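Local coordinates for uncharacterized protein ycf41 (Synechococcus elongatus PCC 6301, PDB 3KOJ) that probably binds single-stranded DNA through an OB-fold domain of the single-strand binding protein family, at residues Glu22-Arg27 and Ala37-Gln42. The protein carries 1 engineered substitution. Residues are numbered along the deposited sequence; the frame is centred on the assembly and turned at random.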
loop_
_atom_site.group_PDB
_atom_site.type_symbol
_atom_site.label_atom_id
_atom_site.label_comp_id
_atom_site.label_asym_id
_atom_site.label_seq_id
_atom_site.Cartn_x
_atom_site.Cartn_y
_atom_site.Cartn_z
ATOM N N GLU B 22 23.368 5.383 3.046
ATOM C CA GLU B 22 24.163 5.366 4.266
ATOM C C GLU B 22 24.042 3.942 4.765
ATOM O O GLU B 22 22.943 3.460 5.069
ATOM C CB GLU B 22 23.682 6.356 5.331
ATOM C CG GLU B 22 24.734 6.500 6.441
ATOM C CD GLU B 22 24.569 7.741 7.304
ATOM O OE1 GLU B 22 24.303 8.830 6.752
ATOM O OE2 GLU B 22 24.728 7.630 8.539
ATOM N N ALA B 23 25.181 3.263 4.810
ATOM C CA ALA B 23 25.234 1.871 5.229
ATOM C C ALA B 23 24.633 1.637 6.606
ATOM O O ALA B 23 24.778 2.452 7.517
ATOM C CB ALA B 23 26.681 1.373 5.197
ATOM N N PRO B 24 23.933 0.511 6.766
ATOM C CA PRO B 24 23.303 0.149 8.034
ATOM C C PRO B 24 24.316 -0.006 9.164
ATOM O O PRO B 24 25.405 -0.551 8.968
ATOM C CB PRO B 24 22.590 -1.168 7.705
ATOM C CG PRO B 24 23.352 -1.705 6.535
ATOM C CD PRO B 24 23.606 -0.474 5.722
ATOM N N GLN B 25 23.951 0.506 10.334
ATOM C CA GLN B 25 24.773 0.419 11.536
ATOM C C GLN B 25 23.910 -0.315 12.550
ATOM O O GLN B 25 22.735 0.019 12.725
ATOM C CB GLN B 25 25.116 1.815 12.064
ATOM C CG GLN B 25 25.885 2.685 11.084
ATOM C CD GLN B 25 27.197 2.059 10.653
ATOM O OE1 GLN B 25 27.381 1.708 9.485
ATOM N NE2 GLN B 25 28.119 1.913 11.598
ATOM N N LEU B 26 24.484 -1.310 13.216
ATOM C CA LEU B 26 23.731 -2.092 14.186
ATOM C C LEU B 26 24.130 -1.853 15.636
ATOM O O LEU B 26 25.295 -1.617 15.948
ATOM C CB LEU B 26 23.866 -3.584 13.862
ATOM C CG LEU B 26 22.563 -4.353 13.628
ATOM C CD1 LEU B 26 22.873 -5.753 13.137
ATOM C CD2 LEU B 26 21.754 -4.402 14.912
ATOM N N ARG B 27 23.139 -1.908 16.519
ATOM C CA ARG B 27 23.365 -1.742 17.949
ATOM C C ARG B 27 22.296 -2.567 18.647
ATOM O O ARG B 27 21.355 -3.041 18.007
ATOM C CB ARG B 27 23.222 -0.272 18.363
ATOM C CG ARG B 27 21.789 0.250 18.326
ATOM C CD ARG B 27 21.708 1.754 18.556
ATOM N NE ARG B 27 20.367 2.278 18.298
ATOM C CZ ARG B 27 19.328 2.141 19.119
ATOM N NH1 ARG B 27 19.463 1.495 20.269
ATOM N NH2 ARG B 27 18.148 2.646 18.782
ATOM N N ALA B 37 18.912 -1.832 13.646
ATOM C CA ALA B 37 19.740 -1.359 12.552
ATOM C C ALA B 37 19.161 -0.087 11.966
ATOM O O ALA B 37 17.946 0.028 11.795
ATOM C CB ALA B 37 19.823 -2.429 11.473
ATOM N N GLU B 38 20.024 0.877 11.668
ATOM C CA GLU B 38 19.540 2.105 11.065
ATOM C C GLU B 38 20.403 2.464 9.867
ATOM O O GLU B 38 21.620 2.254 9.867
ATOM C CB GLU B 38 19.499 3.248 12.090
ATOM C CG GLU B 38 20.718 4.135 12.181
ATOM C CD GLU B 38 20.469 5.328 13.093
ATOM O OE1 GLU B 38 20.052 5.109 14.252
ATOM O OE2 GLU B 38 20.683 6.481 12.655
HETATM N N MSE B 39 19.757 2.974 8.829
HETATM C CA MSE B 39 20.457 3.363 7.617
HETATM C C MSE B 39 19.693 4.519 7.009
HETATM O O MSE B 39 18.694 4.964 7.563
HETATM C CB MSE B 39 20.519 2.180 6.635
HETATM C CG MSE B 39 19.171 1.673 6.145
HETATM SE SE MSE B 39 19.348 0.130 4.948
HETATM C CE MSE B 39 17.597 0.208 4.113
ATOM N N VAL B 40 20.170 5.017 5.877
ATOM C CA VAL B 40 19.490 6.112 5.207
ATOM C C VAL B 40 19.289 5.726 3.754
ATOM O O VAL B 40 20.167 5.124 3.141
ATOM C CB VAL B 40 20.313 7.421 5.271
ATOM C CG1 VAL B 40 19.585 8.534 4.519
ATOM C CG2 VAL B 40 20.536 7.825 6.729
ATOM N N VAL B 41 18.125 6.058 3.208
ATOM C CA VAL B 41 17.849 5.754 1.814
ATOM C C VAL B 41 17.437 7.027 1.093
ATOM O O VAL B 41 17.061 8.018 1.722
ATOM C CB VAL B 41 16.721 4.704 1.654
ATOM C CG1 VAL B 41 17.102 3.424 2.380
ATOM C CG2 VAL B 41 15.387 5.265 2.175
ATOM N N GLN B 42 17.529 6.994 -0.230
ATOM C CA GLN B 42 17.146 8.133 -1.046
ATOM C C GLN B 42 16.165 7.673 -2.119
ATOM O O GLN B 42 16.327 6.604 -2.710
ATOM C CB GLN B 42 18.377 8.757 -1.710
ATOM C CG GLN B 42 18.050 9.944 -2.610
ATOM C CD GLN B 42 19.289 10.564 -3.232
ATOM O OE1 GLN B 42 20.097 11.196 -2.546
ATOM N NE2 GLN B 42 19.447 10.379 -4.539
HETATM O O HOH W 1 23.418 4.512 9.428
HETATM O O HOH W 2 18.832 3.227 15.700
#
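Glu22 and Val40 cross obliquely where strand 12-28 turns a corner, and Glu22 CB lies 3.5 Å from Val40 CB. With CG anti to the backbone N (chi1 -168°) and the chain extended beyond it, Glu22 carries its carboxylate past Val40, whose CG2 lies 3.9 Å from Glu22 OE1. The backbones of the same two residues are joined twice, by the straighter bond from Val40 N to Glu22 O, on a lone pair of that carbonyl, and by a more bent one from Glu22 N to Val40 O. A second reciprocal pair runs from Gln25 N to Glu38 O and from Glu38 N to Gln25 O, each 3.0 Å with the donor in the carbonyl plane. Between the two the register slips by one residue, a beta bulge at which water 1 bridges Ala23 O and Glu38 O. Here Pro24 and Met39 lie side by side, pointing the same way, Pro24 CB 4.1 Å from Met39 CB; the extended chain of Met39, a selenomethionine, leads away from segment 22-27 to touch Leu67 of helix 62-70. Leu26 CG sits 4.0 Å from Ala37 CB, and Ala37 touches Ala64 of that helix. On the Glu38 face, water 2 accepts from Arg27 NE and donates to Glu38 OE1. This bulged antiparallel pairing fits the first two strands of an OB-fold barrel, whose bent strand 1 pairs with strands 2 and 4.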